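Local coordinates for protein auracyanin-B-2 (Chloroflexus aurantiacus, PDB 1QHQ) that carries electrons as a blue copper protein of the cupredoxin fold, probably accepting them from the membrane-bound alternative complex III, at residues D26-A31 with V55-V60. Sequence-based numbering, arbitrary orientation.
Sequences DALAFA and VQHNWV. With CU (copper (II) ion), chain B.
Leu28, centre of an inverse gamma turn, reaches His57 CE1 with CD2 at 4.1 Å, and the same methyl meets Val55 CG1. His57 binds the copper ion through ND1 at 2.0 Å, and its other nitrogen faces the 26-31 loop across a water. That water lies in the imidazole plane, accepts from His57 NE2 at 2.8 Å and donates to Ala27 O at 2.7 Å; copper at ND1 and water at NE2 together fix the rotation of the ring. In Phe30, chi1 (-68°) sets CG beside the backbone N, and the far rim atoms CE1 and CZ reach Asn58 and Trp59. Phe30 CZ lies 3.4 Å from Asn58 O, a buried oxygen without a hydrogen-bond partner, against which the ring edge packs. The edge of Trp59 is turned to the Phe30 face in an offset edge-to-face pair, planes at 73° and Trp59 CD1 3.8 Å from Phe30 CE1. Tyr120 meets both aromatic rings. An alanine in place of Phe30 would probably open a gap beside Trp59 CD1 and leave Asn58 O without its aromatic C-H neighbours. Farther out, Asn58 OD1 accepts from Thr123 N, next to the ligand Cys122; His127 and Met132 complete the type I site. The contact thus joins two loops at the copper end of the cupredoxin fold: with ND1 given to copper, NE2 carries the N-H that the water accepts, and the onward link to Ala27 O would be expected to hold the imidazole in place for the metal.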
ATOM      1  N   ASP A  26       9.727  15.218   1.671  1.00 24.01           N
ATOM      2  CA  ASP A  26      10.141  15.771   2.968  1.00 24.04           C
ATOM      3  C   ASP A  26       9.148  15.515   4.077  1.00 24.28           C
ATOM      4  O   ASP A  26       9.205  16.155   5.154  1.00 22.93           O
ATOM      5  CB  ASP A  26      10.360  17.297   2.799  1.00 28.31           C
ATOM      6  CG  ASP A  26      11.570  17.556   1.893  1.00 32.07           C
ATOM      7  OD1 ASP A  26      12.639  16.983   2.206  1.00 33.48           O
ATOM      8  OD2 ASP A  26      11.395  18.176   0.835  1.00 35.55           O
ATOM      9  N   ALA A  27       8.244  14.555   3.918  1.00 18.29           N
ATOM     10  CA  ALA A  27       7.254  14.253   4.948  1.00 16.89           C
ATOM     11  C   ALA A  27       6.948  12.785   5.001  1.00 17.87           C
ATOM     12  O   ALA A  27       7.121  12.082   3.973  1.00 18.64           O
ATOM     13  CB  ALA A  27       5.959  15.052   4.694  1.00 17.27           C
ATOM     14  N   LEU A  28       6.380  12.280   6.073  1.00 15.96           N
ATOM     15  CA  LEU A  28       5.872  10.929   6.163  1.00 16.63           C
ATOM     16  C   LEU A  28       4.446  10.860   5.605  1.00 16.44           C
ATOM     17  O   LEU A  28       3.442  10.826   6.288  1.00 16.14           O
ATOM     18  CB  LEU A  28       5.927  10.433   7.610  1.00 16.48           C
ATOM     19  CG  LEU A  28       7.326  10.589   8.267  1.00 20.34           C
ATOM     20  CD1 LEU A  28       7.253  10.055   9.693  1.00 21.26           C
ATOM     21  CD2 LEU A  28       8.380   9.849   7.477  1.00 19.26           C
ATOM     22  N   ALA A  29       4.401  10.911   4.253  1.00 15.81           N
ATOM     23  CA  ALA A  29       3.095  10.951   3.581  1.00 14.09           C
ATOM     24  C   ALA A  29       3.295  10.445   2.134  1.00 16.12           C
ATOM     25  O   ALA A  29       4.391  10.504   1.601  1.00 15.37           O
ATOM     26  CB  ALA A  29       2.596  12.380   3.506  1.00 14.29           C
ATOM     27  N   PHE A  30       2.162  10.043   1.560  1.00 14.88           N
ATOM     28  CA  PHE A  30       2.183   9.808   0.101  1.00 11.97           C
ATOM     29  C   PHE A  30       2.012  11.170  -0.564  1.00 13.18           C
ATOM     30  O   PHE A  30       1.267  12.020  -0.064  1.00 15.36           O
ATOM     31  CB  PHE A  30       0.997   8.904  -0.259  1.00 10.01           C
ATOM     32  CG  PHE A  30       1.108   7.517   0.268  1.00  7.17           C
ATOM     33  CD1 PHE A  30       2.034   6.610  -0.258  1.00  7.47           C
ATOM     34  CD2 PHE A  30       0.322   7.086   1.334  1.00  8.55           C
ATOM     35  CE1 PHE A  30       2.164   5.360   0.265  1.00 10.43           C
ATOM     36  CE2 PHE A  30       0.458   5.832   1.870  1.00  9.76           C
ATOM     37  CZ  PHE A  30       1.374   4.922   1.318  1.00  9.86           C
ATOM     38  N   ALA A  31       2.536  11.309  -1.794  1.00 12.66           N
ATOM     39  CA  ALA A  31       2.291  12.533  -2.553  1.00 15.47           C
ATOM     40  C   ALA A  31       0.840  12.573  -3.025  1.00 14.68           C
ATOM     41  O   ALA A  31       0.225  13.617  -3.112  1.00 18.60           O
ATOM     42  CB  ALA A  31       3.253  12.653  -3.722  1.00 17.06           C
ATOM     43  N   VAL A  55      14.283   7.610   4.375  1.00 14.90           N
ATOM     44  CA  VAL A  55      13.340   6.756   5.070  1.00 14.96           C
ATOM     45  C   VAL A  55      12.628   5.734   4.184  1.00 15.20           C
ATOM     46  O   VAL A  55      12.458   5.941   2.982  1.00 16.38           O
ATOM     47  CB  VAL A  55      12.312   7.590   5.871  1.00 17.95           C
ATOM     48  CG1 VAL A  55      11.231   8.148   4.952  1.00 16.98           C
ATOM     49  CG2 VAL A  55      11.737   6.767   7.009  1.00 16.92           C
ATOM     50  N   GLN A  56      12.322   4.607   4.748  1.00 15.06           N
ATOM     51  CA  GLN A  56      11.593   3.521   4.124  1.00 14.40           C
ATOM     52  C   GLN A  56      10.087   3.743   4.094  1.00 16.60           C
ATOM     53  O   GLN A  56       9.521   4.324   4.998  1.00 16.35           O
ATOM     54  CB  GLN A  56      11.863   2.222   4.882  1.00 12.72           C
ATOM     55  CG  GLN A  56      13.320   1.767   4.728  1.00 12.68           C
ATOM     56  CD  GLN A  56      13.672   0.763   5.813  1.00 17.64           C
ATOM     57  OE1 GLN A  56      13.742   1.160   6.998  1.00 17.88           O
ATOM     58  NE2 GLN A  56      13.830  -0.478   5.466  1.00 21.70           N
ATOM     59  N   HIS A  57       9.442   3.139   3.067  1.00 15.37           N
ATOM     60  CA  HIS A  57       8.000   3.267   2.913  1.00 12.52           C
ATOM     61  C   HIS A  57       7.454   2.106   2.045  1.00 14.81           C
ATOM     62  O   HIS A  57       8.147   1.558   1.213  1.00 11.99           O
ATOM     63  CB  HIS A  57       7.632   4.518   2.130  1.00  8.65           C
ATOM     64  CG  HIS A  57       7.891   5.861   2.728  1.00 11.31           C
ATOM     65  ND1 HIS A  57       7.325   6.249   3.933  1.00 14.90           N
ATOM     66  CD2 HIS A  57       8.493   6.945   2.219  1.00 12.90           C
ATOM     67  CE1 HIS A  57       7.639   7.508   4.159  1.00 10.43           C
ATOM     68  NE2 HIS A  57       8.359   7.968   3.146  1.00 11.99           N
ATOM     69  N   ASN A  58       6.174   1.813   2.329  1.00 12.19           N
ATOM     70  CA  ASN A  58       5.499   0.824   1.445  1.00 11.08           C
ATOM     71  C   ASN A  58       4.109   1.418   1.163  1.00 10.02           C
ATOM     72  O   ASN A  58       3.763   2.490   1.546  1.00  9.29           O
ATOM     73  CB  ASN A  58       5.437  -0.550   1.977  1.00 10.58           C
ATOM     74  CG  ASN A  58       4.547  -0.792   3.161  1.00  8.66           C
ATOM     75  OD1 ASN A  58       4.066   0.203   3.732  1.00 11.58           O
ATOM     76  ND2 ASN A  58       4.318  -2.033   3.550  1.00 13.21           N
ATOM     77  N   TRP A  59       3.386   0.705   0.280  1.00  8.85           N
ATOM     78  CA  TRP A  59       1.993   1.061  -0.052  1.00 10.38           C
ATOM     79  C   TRP A  59       1.143  -0.170   0.234  1.00  8.90           C
ATOM     80  O   TRP A  59       1.434  -1.283  -0.292  1.00  8.73           O
ATOM     81  CB  TRP A  59       1.880   1.488  -1.492  1.00  9.62           C
ATOM     82  CG  TRP A  59       0.487   1.885  -1.932  1.00  8.74           C
ATOM     83  CD1 TRP A  59      -0.010   3.148  -1.891  1.00  8.89           C
ATOM     84  CD2 TRP A  59      -0.532   1.049  -2.485  1.00  9.88           C
ATOM     85  NE1 TRP A  59      -1.316   3.158  -2.404  1.00 11.07           N
ATOM     86  CE2 TRP A  59      -1.632   1.859  -2.723  1.00  8.70           C
ATOM     87  CE3 TRP A  59      -0.588  -0.322  -2.771  1.00  8.70           C
ATOM     88  CZ2 TRP A  59      -2.808   1.368  -3.333  1.00  8.92           C
ATOM     89  CZ3 TRP A  59      -1.776  -0.830  -3.338  1.00 11.37           C
ATOM     90  CH2 TRP A  59      -2.858   0.011  -3.570  1.00  9.24           C
ATOM     91  N   VAL A  60       0.146  -0.005   1.080  1.00  8.52           N
ATOM     92  CA  VAL A  60      -0.688  -1.102   1.547  1.00 10.35           C
ATOM     93  C   VAL A  60      -2.171  -0.743   1.429  1.00 10.30           C
ATOM     94  O   VAL A  60      -2.635   0.186   2.030  1.00  9.64           O
ATOM     95  CB  VAL A  60      -0.440  -1.486   3.025  1.00 10.22           C
ATOM     96  CG1 VAL A  60      -1.281  -2.711   3.413  1.00 12.24           C
ATOM     97  CG2 VAL A  60       1.039  -1.808   3.220  1.00  9.77           C
TER
HETATM   98 CU    CU B 141       6.112   5.196   5.157  1.00 13.92          CU
HETATM   99  O   HOH W   1       9.093  10.656   2.734  1.00 14.76           O